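Side-chain contacts in flagellar hook-associated protein (PDB 4UT1), which probably serves as a structural junction protein of the bacterial flagellum, linking the hook to the filament that follows it: residues 265-268 against 269-272; 162-165 against 166-170; 396-399 against 400-404. All coordinates share one frame; numbering follows the deposited sequence.

The three contacts follow one another along the chain and do not touch. Contact 2, on the long helix 134-193, and contact 1, in the loop after strand 260-265, both belong to the FlgK helical domain; their centres are 24 Å apart and their nearest atoms about 11 Å. Strand 260-265 connects them, since N166 of contact 2 is hydrogen-bonded to the backbone of L260, at the start of the strand, and of S258 just before it, while contact 1 starts at its end. Contact 3 belongs to the D2-like domain, its centre 45 Å from that of contact 1 and 38 Å from that of contact 2. Bound 1,2-ethanediol, probably from the crystallisation liquor, lies near A268 and near Q168.

Contact 1 of 3, residues 265-268 against 269-272; sequences KGVA and GSAQ
S270 points across a bend in the chain at V267, which meets it with one methyl. The CB of S270 leans on the CG2 methyl of V267 at 3.9 Å, and the serine hydroxyl turns back toward the backbone carbonyl of V267. With chi1 at 60°, OG sits between its own backbone N and carbonyl carbon, a setting that brings it to 3.3 Å from V267 O; the hydroxyl donates, but the hydrogen bond is weak. The same carbonyl oxygen also has the CB of S270 beside it, at 3.6 Å. A268 has its methyl group directed away from the serine, onto S245 and Q247 of strand 244-252, and V267 rests on Y246 of that strand. Two glycines allow the chain to take this path. G266 adopts a positive phi where the strand turns its corner, and G269 takes a phi of 84°, a region that favours glycine. With A268 extended and G269 left-handed, residues V267 to S270 form a type II beta turn, which carries the chain away from strand 260-265 of the antiparallel sheet.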
loop_
_atom_site.group_PDB
_atom_site.type_symbol
_atom_site.label_atom_id
_atom_site.label_comp_id
_atom_site.label_asym_id
_atom_site.label_seq_id
_atom_site.Cartn_x
_atom_site.Cartn_y
_atom_site.Cartn_z
ATOM N N LYS A 265 26.764 -22.269 -0.677
ATOM C CA LYS A 265 28.092 -21.839 -1.086
ATOM C C LYS A 265 28.939 -23.024 -1.539
ATOM O O LYS A 265 30.153 -22.903 -1.695
ATOM C CB LYS A 265 28.788 -21.094 0.058
ATOM C CG LYS A 265 27.982 -19.922 0.611
ATOM C CD LYS A 265 28.849 -18.973 1.430
ATOM C CE LYS A 265 29.871 -18.261 0.551
ATOM N NZ LYS A 265 29.224 -17.435 -0.514
ATOM N N GLY A 266 28.289 -24.161 -1.768
ATOM C CA GLY A 266 28.984 -25.372 -2.178
ATOM C C GLY A 266 29.391 -26.197 -0.967
ATOM O O GLY A 266 28.882 -25.990 0.129
ATOM N N VAL A 267 30.312 -27.137 -1.153
ATOM C CA VAL A 267 30.778 -27.942 -0.027
ATOM C C VAL A 267 31.501 -27.081 0.984
ATOM O O VAL A 267 32.169 -26.109 0.624
ATOM C CB VAL A 267 31.725 -29.072 -0.470
ATOM C CG1 VAL A 267 30.987 -30.064 -1.337
ATOM C CG2 VAL A 267 32.920 -28.493 -1.195
ATOM N N ALA A 268 31.372 -27.451 2.254
ATOM C CA ALA A 268 32.017 -26.725 3.334
ATOM C C ALA A 268 33.532 -26.894 3.279
ATOM O O ALA A 268 34.031 -27.965 2.936
ATOM C CB ALA A 268 31.480 -27.190 4.687
ATOM N N GLY A 269 34.247 -25.822 3.607
ATOM C CA GLY A 269 35.695 -25.837 3.697
ATOM C C GLY A 269 36.426 -25.637 2.384
ATOM O O GLY A 269 37.649 -25.759 2.331
ATOM N N SER A 270 35.698 -25.315 1.319
ATOM C CA SER A 270 36.305 -25.301 -0.009
ATOM C C SER A 270 37.188 -24.077 -0.257
ATOM O O SER A 270 36.968 -23.007 0.311
ATOM C CB SER A 270 35.224 -25.378 -1.086
ATOM O OG SER A 270 34.347 -24.269 -0.982
ATOM N N ALA A 271 38.208 -24.260 -1.090
ATOM C CA ALA A 271 38.957 -23.139 -1.636
ATOM C C ALA A 271 38.129 -22.533 -2.756
ATOM O O ALA A 271 37.691 -23.247 -3.665
ATOM C CB ALA A 271 40.317 -23.577 -2.153
ATOM N N GLN A 272 37.913 -21.224 -2.674
ATOM C CA GLN A 272 37.068 -20.487 -3.610
ATOM C C GLN A 272 35.721 -21.199 -3.831
ATOM O O GLN A 272 35.548 -21.965 -4.780
ATOM C CB GLN A 272 37.814 -20.252 -4.942
ATOM C CG GLN A 272 37.988 -21.465 -5.856
ATOM C CD GLN A 272 39.427 -21.922 -5.994
ATOM O OE1 GLN A 272 40.256 -21.693 -5.110
ATOM N NE2 GLN A 272 39.733 -22.575 -7.114
#

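Contact 2 of 3, residues 162-165 against 166-170; sequences RQSV and NSQLT
N166 lies across Q163, one turn back on the same helix, the two side chains meeting at about a right angle. From its CB outward, N166 is in contact with the preceding turn. CB lies 3.2 Å from the backbone O of Q163. CG is beside the backbone N (chi1 -77°), which swings the amide back over the preceding turn and puts CG 3.6 Å from R162 O. ND2 gives a nearly straight hydrogen bond of 3.0 Å to OE1 of Q163; the acceptor lies almost in the asparagine's amide plane, but ND2 stands 39° out of the glutamine carbonyl plane, and the two amides are inclined by 68°. OD1 accepts a hydrogen bond of 2.7 Å from a water, and that water also donates to R162 O at 2.8 Å. The amide reaches beyond the helix as well: OD1 accepts from L260 N and ND2 donates to S258 O, so this buried group joins helix 134-193 to the start of strand 260-265 and the residue two before it. Beneath these side chains runs the regular i to i+4 bonding of an alpha helix, N166 N to R162 O through L169 N to V165 O. V165 and L169 lie alongside each other, CG1 to CD1 3.9 Å, and L169 packs on L292 and R296 of helix 287-322. S164 OG donates a weak 3.2 Å bond to OE1 of Q168, whose extended side chain reaches back along the helix. R162 leads away from the contact, its guanidinium forming salt bridges with D301 and E259 and a hydrogen bond with Q304.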
loop_
_atom_site.group_PDB
_atom_site.type_symbol
_atom_site.label_atom_id
_atom_site.label_comp_id
_atom_site.label_asym_id
_atom_site.label_seq_id
_atom_site.Cartn_x
_atom_site.Cartn_y
_atom_site.Cartn_z
ATOM N N ARG A 162 10.657 -7.362 10.574
ATOM C CA ARG A 162 11.347 -7.792 9.356
ATOM C C ARG A 162 12.813 -8.083 9.658
ATOM O O ARG A 162 13.387 -9.068 9.154
ATOM C CB ARG A 162 11.218 -6.751 8.242
ATOM C CG ARG A 162 11.784 -7.243 6.901
ATOM C CD ARG A 162 11.377 -6.344 5.739
ATOM N NE ARG A 162 9.933 -6.344 5.538
ATOM C CZ ARG A 162 9.130 -5.335 5.861
ATOM N NH1 ARG A 162 9.623 -4.218 6.391
ATOM N NH2 ARG A 162 7.828 -5.441 5.640
ATOM N N GLN A 163 13.417 -7.258 10.509
ATOM C CA GLN A 163 14.812 -7.501 10.874
ATOM C C GLN A 163 14.942 -8.685 11.833
ATOM O O GLN A 163 15.923 -9.428 11.766
ATOM C CB GLN A 163 15.440 -6.250 11.479
ATOM C CG GLN A 163 16.833 -6.483 12.039
ATOM C CD GLN A 163 17.785 -7.059 11.018
ATOM O OE1 GLN A 163 17.615 -6.865 9.807
ATOM N NE2 GLN A 163 18.804 -7.774 11.497
ATOM N N SER A 164 13.965 -8.851 12.725
ATOM C CA SER A 164 13.913 -10.031 13.582
ATOM C C SER A 164 13.903 -11.296 12.728
ATOM O O SER A 164 14.626 -12.255 13.014
ATOM C CB SER A 164 12.689 -9.982 14.503
ATOM O OG SER A 164 12.666 -11.105 15.364
ATOM N N VAL A 165 13.129 -11.294 11.647
ATOM C CA VAL A 165 13.157 -12.429 10.727
ATOM C C VAL A 165 14.569 -12.629 10.136
ATOM O O VAL A 165 15.087 -13.752 10.115
ATOM C CB VAL A 165 12.110 -12.258 9.602
ATOM C CG1 VAL A 165 12.346 -13.292 8.490
ATOM C CG2 VAL A 165 10.712 -12.397 10.194
ATOM N N ASN A 166 15.207 -11.544 9.705
ATOM C CA ASN A 166 16.586 -11.623 9.212
ATOM C C ASN A 166 17.528 -12.310 10.186
ATOM O O ASN A 166 18.255 -13.242 9.826
ATOM C CB ASN A 166 17.123 -10.227 8.909
ATOM C CG ASN A 166 16.593 -9.681 7.599
ATOM O OD1 ASN A 166 16.108 -10.443 6.765
ATOM N ND2 ASN A 166 16.694 -8.367 7.405
ATOM N N SER A 167 17.521 -11.844 11.429
ATOM C CA SER A 167 18.407 -12.425 12.437
ATOM C C SER A 167 18.111 -13.895 12.682
ATOM O O SER A 167 19.034 -14.710 12.822
ATOM C CB SER A 167 18.316 -11.635 13.737
ATOM O OG SER A 167 19.020 -10.414 13.594
ATOM N N GLN A 168 16.833 -14.245 12.711
ATOM C CA GLN A 168 16.456 -15.633 12.950
ATOM C C GLN A 168 16.815 -16.541 11.783
ATOM O O GLN A 168 17.218 -17.697 11.992
ATOM C CB GLN A 168 14.967 -15.734 13.261
ATOM C CG GLN A 168 14.633 -15.220 14.664
ATOM C CD GLN A 168 13.161 -15.303 14.979
ATOM O OE1 GLN A 168 12.522 -14.290 15.250
ATOM N NE2 GLN A 168 12.611 -16.505 14.955
ATOM N N LEU A 169 16.684 -16.027 10.561
ATOM C CA LEU A 169 17.167 -16.755 9.387
ATOM C C LEU A 169 18.652 -17.076 9.529
ATOM O O LEU A 169 19.068 -18.209 9.321
ATOM C CB LEU A 169 16.920 -15.962 8.095
ATOM C CG LEU A 169 15.456 -15.836 7.672
ATOM C CD1 LEU A 169 15.309 -14.898 6.497
ATOM C CD2 LEU A 169 14.864 -17.213 7.339
ATOM N N THR A 170 19.457 -16.087 9.889
ATOM C CA THR A 170 20.897 -16.326 10.038
ATOM C C THR A 170 21.200 -17.316 11.162
ATOM O O THR A 170 22.023 -18.230 10.997
ATOM C CB THR A 170 21.658 -15.008 10.300
ATOM O OG1 THR A 170 21.481 -14.140 9.179
ATOM C CG2 THR A 170 23.154 -15.267 10.512
HETATM O O HOH W 1 13.421 -10.286 6.622
#

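Contact 3 of 3, residues 396-399 against 400-404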
loop_
_atom_site.group_PDB
_atom_site.type_symbol
_atom_site.label_atom_id
_atom_site.label_comp_id
_atom_site.label_asym_id
_atom_site.label_seq_id
_atom_site.Cartn_x
_atom_site.Cartn_y
_atom_site.Cartn_z
ATOM N N PRO A 396 5.144 -0.899 -24.428
ATOM C CA PRO A 396 5.249 0.497 -24.866
ATOM C C PRO A 396 6.133 0.643 -26.098
ATOM O O PRO A 396 7.024 -0.175 -26.304
ATOM C CB PRO A 396 5.890 1.195 -23.664
ATOM C CG PRO A 396 6.612 0.093 -22.961
ATOM C CD PRO A 396 5.697 -1.080 -23.078
ATOM N N SER A 397 5.884 1.671 -26.902
ATOM C CA SER A 397 6.766 1.967 -28.021
ATOM C C SER A 397 7.575 3.212 -27.705
ATOM O O SER A 397 8.492 3.572 -28.436
ATOM C CB SER A 397 5.966 2.158 -29.301
ATOM O OG SER A 397 5.030 3.200 -29.140
ATOM N N SER A 398 7.252 3.857 -26.591
ATOM C CA SER A 398 7.889 5.126 -26.262
ATOM C C SER A 398 9.374 4.973 -25.951
ATOM O O SER A 398 9.827 3.915 -25.512
ATOM C CB SER A 398 7.169 5.781 -25.079
ATOM O OG SER A 398 7.075 4.886 -23.983
ATOM N N THR A 399 10.126 6.043 -26.184
ATOM C CA THR A 399 11.528 6.118 -25.787
ATOM C C THR A 399 11.746 7.457 -25.084
ATOM O O THR A 399 11.533 8.516 -25.685
ATOM C CB THR A 399 12.494 6.011 -26.993
ATOM O OG1 THR A 399 12.438 7.222 -27.751
ATOM C CG2 THR A 399 12.128 4.840 -27.892
ATOM N N PRO A 400 12.136 7.420 -23.798
ATOM C CA PRO A 400 12.360 6.172 -23.071
ATOM C C PRO A 400 11.030 5.520 -22.712
ATOM O O PRO A 400 9.976 6.131 -22.912
ATOM C CB PRO A 400 13.129 6.624 -21.835
ATOM C CG PRO A 400 12.604 7.991 -21.571
ATOM C CD PRO A 400 12.266 8.596 -22.920
ATOM N N PRO A 401 11.074 4.284 -22.200
ATOM C CA PRO A 401 9.860 3.487 -22.015
ATOM C C PRO A 401 9.030 3.955 -20.826
ATOM O O PRO A 401 9.531 4.033 -19.699
ATOM C CB PRO A 401 10.399 2.066 -21.777
ATOM C CG PRO A 401 11.882 2.129 -22.093
ATOM C CD PRO A 401 12.287 3.535 -21.829
ATOM N N THR A 402 7.770 4.269 -21.085
ATOM C CA THR A 402 6.822 4.579 -20.023
ATOM C C THR A 402 5.594 3.715 -20.243
ATOM O O THR A 402 5.215 3.454 -21.384
ATOM C CB THR A 402 6.431 6.061 -20.013
ATOM O OG1 THR A 402 5.735 6.372 -21.227
ATOM C CG2 THR A 402 7.666 6.937 -19.911
ATOM N N MET A 403 4.975 3.269 -19.158
ATOM C CA MET A 403 3.795 2.416 -19.230
ATOM C C MET A 403 2.941 2.525 -17.968
ATOM O O MET A 403 3.398 3.008 -16.929
ATOM C CB MET A 403 4.197 0.958 -19.463
ATOM C CG MET A 403 4.721 0.245 -18.227
ATOM S SD MET A 403 5.893 -1.058 -18.649
ATOM C CE MET A 403 7.316 -0.062 -19.028
ATOM N N THR A 404 1.691 2.090 -18.077
ATOM C CA THR A 404 0.780 2.072 -16.948
ATOM C C THR A 404 0.207 0.673 -16.767
ATOM O O THR A 404 -0.375 0.110 -17.689
ATOM C CB THR A 404 -0.377 3.085 -17.126
ATOM O OG1 THR A 404 0.162 4.407 -17.213
ATOM C CG2 THR A 404 -1.332 3.018 -15.937
#
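The ring of P396 meets the returning chain along its CB-CG edge. The CE methyl of M403 lies 4.0 Å from CG and close to the mean plane of the ring, while T402 O and P401 CB approach the same edge from the two sides of that plane. The carbonyl oxygen is the nearer, 3.3 Å from P396 CB; P401 CB is more distant, 4.4 Å from P396 CG. M403 reaches the ring through a bend at its thioether (chi3 76°), which folds CE back to the proline. The flat group of the turn itself is the cis peptide between T399 and P400. It reverses the chain, and residues 398-401 have the backbone geometry of a type VIb turn, with the directions before and after it 156° apart. S398 ties the two arms together. Its chi1 of 53° aims OG at the outgoing arm, where it accepts a nearly straight hydrogen bond of 3.0 Å from T402 N. The serine also supplies its backbone O to a CA-H...O contact from P401 CA, 3.5 Å away. The turn links two sheets of the D2-like domain, since strand 390-394 precedes it in one and 402-405 follows it in the other. Y380 of strand 380-384 packs against P396, P401 and M403, while strand 402-405, outermost in its three-stranded sheet, pairs antiparallel with 408-412, where M403 also touches L410 and L412.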